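Local coordinates for teichoic acid biosynthesis protein F (Staphylococcus epidermidis, PDB 3L7I) that belongs to the teichoic acid biosynthesis proteins and, in its modelled part, has the two-domain GT-B fold, at residues 445-450 against 490-495; 626-631 against 654-659. All blocks are in the same frame, centred on the assembly; numbering follows the deposited sequence.

Contact 1: residues 445-450 against 490-495; sequences GTPLKR and TEIFRS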
loop_
_atom_site.group_PDB
_atom_site.type_symbol
_atom_site.label_atom_id
_atom_site.label_comp_id
_atom_site.label_asym_id
_atom_site.label_seq_id
_atom_site.Cartn_x
_atom_site.Cartn_y
_atom_site.Cartn_z
ATOM N N GLY A 445 -14.751 -29.855 -34.696
ATOM C CA GLY A 445 -15.363 -30.023 -36.000
ATOM C C GLY A 445 -14.696 -29.421 -37.214
ATOM O O GLY A 445 -14.049 -28.384 -37.128
ATOM N N THR A 446 -14.873 -30.092 -38.347
ATOM C CA THR A 446 -14.357 -29.623 -39.616
ATOM C C THR A 446 -14.981 -28.279 -39.931
ATOM O O THR A 446 -16.206 -28.159 -39.935
ATOM C CB THR A 446 -14.703 -30.590 -40.774
ATOM O OG1 THR A 446 -13.993 -31.830 -40.620
ATOM C CG2 THR A 446 -14.323 -29.964 -42.097
ATOM N N PRO A 447 -14.147 -27.256 -40.200
ATOM C CA PRO A 447 -14.718 -25.918 -40.375
ATOM C C PRO A 447 -15.390 -25.795 -41.728
ATOM O O PRO A 447 -14.903 -26.340 -42.715
ATOM C CB PRO A 447 -13.498 -24.997 -40.311
ATOM C CG PRO A 447 -12.397 -25.831 -39.791
ATOM C CD PRO A 447 -12.679 -27.227 -40.250
ATOM N N LEU A 448 -16.526 -25.109 -41.747
ATOM C CA LEU A 448 -17.160 -24.689 -42.984
ATOM C C LEU A 448 -17.059 -23.170 -43.029
ATOM O O LEU A 448 -16.779 -22.590 -44.076
ATOM C CB LEU A 448 -18.616 -25.123 -43.012
ATOM C CG LEU A 448 -19.493 -24.419 -44.037
ATOM C CD1 LEU A 448 -19.387 -25.141 -45.355
ATOM C CD2 LEU A 448 -20.935 -24.354 -43.564
ATOM N N LYS A 449 -17.263 -22.531 -41.886
ATOM C CA LYS A 449 -17.149 -21.084 -41.799
ATOM C C LYS A 449 -15.720 -20.651 -41.415
ATOM O O LYS A 449 -15.051 -21.305 -40.612
ATOM C CB LYS A 449 -18.171 -20.528 -40.783
ATOM C CG LYS A 449 -19.656 -20.704 -41.173
ATOM C CD LYS A 449 -20.585 -20.747 -39.938
ATOM C CE LYS A 449 -22.093 -20.759 -40.297
ATOM N NZ LYS A 449 -22.700 -19.361 -40.400
ATOM N N ARG A 450 -15.258 -19.542 -41.983
ATOM C CA ARG A 450 -13.942 -19.006 -41.649
ATOM C C ARG A 450 -13.856 -18.587 -40.185
ATOM O O ARG A 450 -14.774 -17.954 -39.663
ATOM C CB ARG A 450 -13.605 -17.805 -42.540
ATOM C CG ARG A 450 -13.624 -18.095 -44.023
ATOM C CD ARG A 450 -13.233 -16.859 -44.831
ATOM N NE ARG A 450 -11.780 -16.683 -44.912
ATOM C CZ ARG A 450 -11.008 -17.213 -45.863
ATOM N NH1 ARG A 450 -11.548 -17.960 -46.834
ATOM N NH2 ARG A 450 -9.696 -16.991 -45.842
ATOM N N THR A 490 -6.556 -29.841 -41.584
ATOM C CA THR A 490 -5.159 -29.553 -41.308
ATOM C C THR A 490 -4.687 -28.299 -42.033
ATOM O O THR A 490 -4.054 -27.442 -41.439
ATOM C CB THR A 490 -4.226 -30.700 -41.735
ATOM O OG1 THR A 490 -4.591 -31.913 -41.065
ATOM C CG2 THR A 490 -2.775 -30.350 -41.410
ATOM N N GLU A 491 -4.982 -28.194 -43.322
ATOM C CA GLU A 491 -4.450 -27.096 -44.122
ATOM C C GLU A 491 -5.020 -25.769 -43.627
ATOM O O GLU A 491 -4.310 -24.763 -43.556
ATOM C CB GLU A 491 -4.756 -27.314 -45.603
ATOM C CG GLU A 491 -3.541 -27.149 -46.505
ATOM C CD GLU A 491 -2.595 -28.362 -46.481
ATOM O OE1 GLU A 491 -2.773 -29.279 -47.322
ATOM O OE2 GLU A 491 -1.661 -28.390 -45.639
ATOM N N ILE A 492 -6.306 -25.795 -43.279
ATOM C CA ILE A 492 -7.010 -24.667 -42.694
ATOM C C ILE A 492 -6.458 -24.350 -41.313
ATOM O O ILE A 492 -6.333 -23.188 -40.952
ATOM C CB ILE A 492 -8.511 -24.962 -42.555
ATOM C CG1 ILE A 492 -9.183 -24.994 -43.921
ATOM C CG2 ILE A 492 -9.206 -23.929 -41.684
ATOM C CD1 ILE A 492 -10.578 -25.567 -43.881
ATOM N N PHE A 493 -6.131 -25.369 -40.525
ATOM C CA PHE A 493 -5.681 -25.105 -39.163
ATOM C C PHE A 493 -4.315 -24.464 -39.159
ATOM O O PHE A 493 -4.054 -23.575 -38.358
ATOM C CB PHE A 493 -5.668 -26.364 -38.295
ATOM C CG PHE A 493 -7.028 -26.868 -37.955
ATOM C CD1 PHE A 493 -8.120 -26.041 -38.059
ATOM C CD2 PHE A 493 -7.214 -28.168 -37.524
ATOM C CE1 PHE A 493 -9.367 -26.506 -37.763
ATOM C CE2 PHE A 493 -8.463 -28.637 -37.228
ATOM C CZ PHE A 493 -9.542 -27.808 -37.354
ATOM N N ARG A 494 -3.450 -24.930 -40.050
ATOM C CA ARG A 494 -2.106 -24.404 -40.172
ATOM C C ARG A 494 -2.119 -22.886 -40.409
ATOM O O ARG A 494 -1.190 -22.181 -40.036
ATOM C CB ARG A 494 -1.364 -25.155 -41.277
ATOM C CG ARG A 494 -0.172 -24.418 -41.832
ATOM C CD ARG A 494 0.987 -25.357 -42.068
ATOM N NE ARG A 494 0.622 -26.478 -42.928
ATOM C CZ ARG A 494 1.483 -27.409 -43.328
ATOM N NH1 ARG A 494 2.751 -27.347 -42.934
ATOM N NH2 ARG A 494 1.081 -28.400 -44.113
ATOM N N SER A 495 -3.194 -22.386 -41.002
ATOM C CA SER A 495 -3.370 -20.958 -41.245
ATOM C C SER A 495 -4.244 -20.250 -40.192
ATOM O O SER A 495 -3.871 -19.205 -39.658
ATOM C CB SER A 495 -3.991 -20.758 -42.641
ATOM O OG SER A 495 -4.659 -19.503 -42.769
#
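At the inner edge of the first of two Rossmann-like domains, the loop that leaves strand 438-441 lays the ring of P447 against I492 and F493 on helix 487-496. The proline does all the touching through one corner. Its CG comes to 3.7 Å from CE1 of F493, approaching that ring at a slant, and the same CG lies 4.2 Å from CG2 of I492. The one CG thus touches side chains of two consecutive helix residues. I492 turns its CG2 branch to the proline, with CG1 beside the backbone N at chi1 -71°, and runs antiparallel to the proline ring. The CB of F493 leaves the helix alongside the loop, and it is the far end of the ring, with CG beside the backbone N (chi1 -70°), that comes close. In this parallel α/β domain the loop follows strand 438-441 and the helix follows the neighbouring strand 481-484, so the contact lies at the C-terminal ends of two adjacent strands. The loop is tied to the same helix by polar bonds as well, P447 O to the hydroxyl of Y488, while T446 OG1 pairs with N486 just ahead of it. Away from the loop, R494 and E491 form a salt bridge along the helix surface: NH2 reaches OE2 at 3.1 Å, close to the guanidinium plane and nearly along the carboxylate C-O axis. R494 NH2 has a second acidic partner in E501.

Contact 2: residues 626-631 against 654-659; sequences VMFDYG and FYMNYM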
loop_
_atom_site.group_PDB
_atom_site.type_symbol
_atom_site.label_atom_id
_atom_site.label_comp_id
_atom_site.label_asym_id
_atom_site.label_seq_id
_atom_site.Cartn_x
_atom_site.Cartn_y
_atom_site.Cartn_z
ATOM N N VAL A 626 -21.730 -30.011 -38.799
ATOM C CA VAL A 626 -22.257 -31.356 -38.577
ATOM C C VAL A 626 -22.300 -32.200 -39.839
ATOM O O VAL A 626 -22.211 -33.414 -39.767
ATOM C CB VAL A 626 -23.680 -31.410 -37.938
ATOM C CG1 VAL A 626 -23.647 -30.958 -36.500
ATOM C CG2 VAL A 626 -24.698 -30.628 -38.781
ATOM N N MET A 627 -22.462 -31.589 -40.999
ATOM C CA MET A 627 -22.522 -32.413 -42.194
ATOM C C MET A 627 -21.249 -33.260 -42.339
ATOM O O MET A 627 -21.283 -34.361 -42.893
ATOM C CB MET A 627 -22.753 -31.558 -43.433
ATOM C CG MET A 627 -21.759 -30.449 -43.584
ATOM S SD MET A 627 -21.894 -29.721 -45.213
ATOM C CE MET A 627 -20.564 -28.511 -45.153
ATOM N N PHE A 628 -20.132 -32.750 -41.830
ATOM C CA PHE A 628 -18.867 -33.434 -41.999
ATOM C C PHE A 628 -18.805 -34.626 -41.069
ATOM O O PHE A 628 -18.036 -35.556 -41.301
ATOM C CB PHE A 628 -17.681 -32.511 -41.713
ATOM C CG PHE A 628 -17.552 -31.359 -42.661
ATOM C CD1 PHE A 628 -17.323 -31.570 -44.002
ATOM C CD2 PHE A 628 -17.633 -30.064 -42.205
ATOM C CE1 PHE A 628 -17.193 -30.519 -44.868
ATOM C CE2 PHE A 628 -17.498 -29.006 -43.072
ATOM C CZ PHE A 628 -17.280 -29.236 -44.402
ATOM N N ASP A 629 -19.590 -34.593 -40.000
ATOM C CA ASP A 629 -19.610 -35.696 -39.055
ATOM C C ASP A 629 -20.505 -36.787 -39.598
ATOM O O ASP A 629 -20.096 -37.945 -39.757
ATOM C CB ASP A 629 -20.170 -35.242 -37.709
ATOM C CG ASP A 629 -19.270 -34.247 -37.007
ATOM O OD1 ASP A 629 -19.780 -33.170 -36.623
ATOM O OD2 ASP A 629 -18.057 -34.540 -36.839
ATOM N N TYR A 630 -21.742 -36.396 -39.878
ATOM C CA TYR A 630 -22.780 -37.323 -40.308
ATOM C C TYR A 630 -22.334 -38.090 -41.547
ATOM O O TYR A 630 -22.736 -39.232 -41.757
ATOM C CB TYR A 630 -24.078 -36.560 -40.548
ATOM C CG TYR A 630 -25.211 -37.439 -40.907
ATOM C CD1 TYR A 630 -25.786 -38.270 -39.966
ATOM C CD2 TYR A 630 -25.707 -37.463 -42.196
ATOM C CE1 TYR A 630 -26.850 -39.118 -40.313
ATOM C CE2 TYR A 630 -26.761 -38.297 -42.553
ATOM C CZ TYR A 630 -27.328 -39.113 -41.607
ATOM O OH TYR A 630 -28.362 -39.932 -41.953
ATOM N N GLY A 631 -21.467 -37.459 -42.336
ATOM C CA GLY A 631 -20.942 -38.022 -43.573
ATOM C C GLY A 631 -20.165 -39.324 -43.438
ATOM O O GLY A 631 -19.996 -40.064 -44.405
ATOM N N PHE A 654 -16.752 -19.190 -46.877
ATOM C CA PHE A 654 -16.771 -20.629 -46.659
ATOM C C PHE A 654 -15.493 -21.171 -47.269
ATOM O O PHE A 654 -15.031 -20.668 -48.289
ATOM C CB PHE A 654 -17.949 -21.250 -47.396
ATOM C CG PHE A 654 -19.256 -21.168 -46.653
ATOM C CD1 PHE A 654 -19.362 -20.459 -45.466
ATOM C CD2 PHE A 654 -20.391 -21.783 -47.164
ATOM C CE1 PHE A 654 -20.578 -20.387 -44.790
ATOM C CE2 PHE A 654 -21.598 -21.707 -46.506
ATOM C CZ PHE A 654 -21.689 -21.009 -45.310
ATOM N N TYR A 655 -14.915 -22.197 -46.660
ATOM C CA TYR A 655 -13.666 -22.737 -47.177
ATOM C C TYR A 655 -13.932 -23.619 -48.370
ATOM O O TYR A 655 -13.091 -23.746 -49.264
ATOM C CB TYR A 655 -12.932 -23.552 -46.130
ATOM C CG TYR A 655 -12.386 -22.748 -44.978
ATOM C CD1 TYR A 655 -11.296 -21.899 -45.142
ATOM C CD2 TYR A 655 -12.939 -22.869 -43.705
ATOM C CE1 TYR A 655 -10.789 -21.186 -44.079
ATOM C CE2 TYR A 655 -12.434 -22.163 -42.648
ATOM C CZ TYR A 655 -11.366 -21.326 -42.844
ATOM O OH TYR A 655 -10.895 -20.634 -41.766
ATOM N N MET A 656 -15.103 -24.236 -48.387
ATOM C CA MET A 656 -15.428 -25.116 -49.488
ATOM C C MET A 656 -16.380 -24.478 -50.488
ATOM O O MET A 656 -16.992 -23.436 -50.226
ATOM C CB MET A 656 -16.002 -26.419 -48.972
ATOM C CG MET A 656 -17.225 -26.238 -48.135
ATOM S SD MET A 656 -18.371 -27.580 -48.488
ATOM C CE MET A 656 -17.248 -28.972 -48.508
ATOM N N ASN A 657 -16.482 -25.099 -51.655
ATOM C CA ASN A 657 -17.391 -24.599 -52.659
ATOM C C ASN A 657 -18.787 -25.183 -52.474
ATOM O O ASN A 657 -19.143 -26.200 -53.070
ATOM C CB ASN A 657 -16.854 -24.834 -54.062
ATOM C CG ASN A 657 -17.543 -23.961 -55.079
ATOM O OD1 ASN A 657 -18.711 -23.599 -54.902
ATOM N ND2 ASN A 657 -16.830 -23.602 -56.143
ATOM N N TYR A 658 -19.557 -24.513 -51.622
ATOM C CA TYR A 658 -20.896 -24.932 -51.208
ATOM C C TYR A 658 -21.856 -25.224 -52.358
ATOM O O TYR A 658 -22.641 -26.180 -52.304
ATOM C CB TYR A 658 -21.508 -23.828 -50.361
ATOM C CG TYR A 658 -22.776 -24.192 -49.628
ATOM C CD1 TYR A 658 -22.728 -24.663 -48.329
ATOM C CD2 TYR A 658 -24.015 -24.021 -50.219
ATOM C CE1 TYR A 658 -23.874 -24.975 -47.638
ATOM C CE2 TYR A 658 -25.181 -24.337 -49.541
ATOM C CZ TYR A 658 -25.104 -24.812 -48.239
ATOM O OH TYR A 658 -26.255 -25.127 -47.539
ATOM N N MET A 659 -21.811 -24.377 -53.382
ATOM C CA MET A 659 -22.717 -24.503 -54.496
ATOM C C MET A 659 -22.548 -25.835 -55.195
ATOM O O MET A 659 -23.470 -26.324 -55.843
ATOM C CB MET A 659 -22.504 -23.358 -55.473
ATOM C CG MET A 659 -23.733 -22.504 -55.649
ATOM S SD MET A 659 -24.585 -22.274 -54.089
ATOM C CE MET A 659 -24.434 -20.497 -53.882
#
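M656 reaches over from its loop to lie beside the ring of F628, its CE methyl meeting the ring at the edge, close to the ring plane. The methyl is 4.0 Å from CE1 of F628 and 4.1 Å from CZ, so it sits against one side of the ring instead of over a face. One face is already taken, since CG of the adjacent M627 stands 4.3 Å above the ring plane, over its centre. That neighbour then carries on outward: beyond CG its chain is extended through both chi2 and chi3, which carries CE to 4.1 Å from SD of M656. The two methionine chains lie alongside one another, running in opposite senses, and F628 and M656 extend from their backbones to meet each other. M656 gets there by folding up. Bends at chi2 and chi3 bring its sulfur to one helix residue and its methyl to the next. The loop backbone turns sharply just after it, with N657 at the centre of an inverse gamma turn closed by a weak bond from Y658 N to M656 O. On the helix, V626 O accepts from both D629 N and Y630 N. The apolar patch is enlarged by L448, which touches M627, F628 and M656 alike, and by F698, whose ring meets that of F628. D629, which takes no part in the contact, forms a salt bridge with R511. All three touching side chains are buried, and the contact joins the helix after strand 618-621 to the loop after strand 637-640, the C-terminal ends of neighbouring parallel strands that, in a GT-B fold, look across to the other Rossmann-like domain.

In the fold
Read from the N terminus, the chain leaves strand 438-441, runs through 445-450 and, after helix 465-476 and strand 481-484, returns at 490-495, where contact 1 closes a loop of 39 residues within the first Rossmann-like domain. It then crosses to the second domain. There contact 2 closes a shorter loop of 22 residues that holds strand 637-640. The two loops follow one another in series, neither nesting nor crossing, but their contacts come together in space, with centres about 11 Å apart. A probable hydrogen bond from Y655 N to L448 O, 3.2 Å long, and packing of the F628 ring against the backbone O of T446 tie the two domains together.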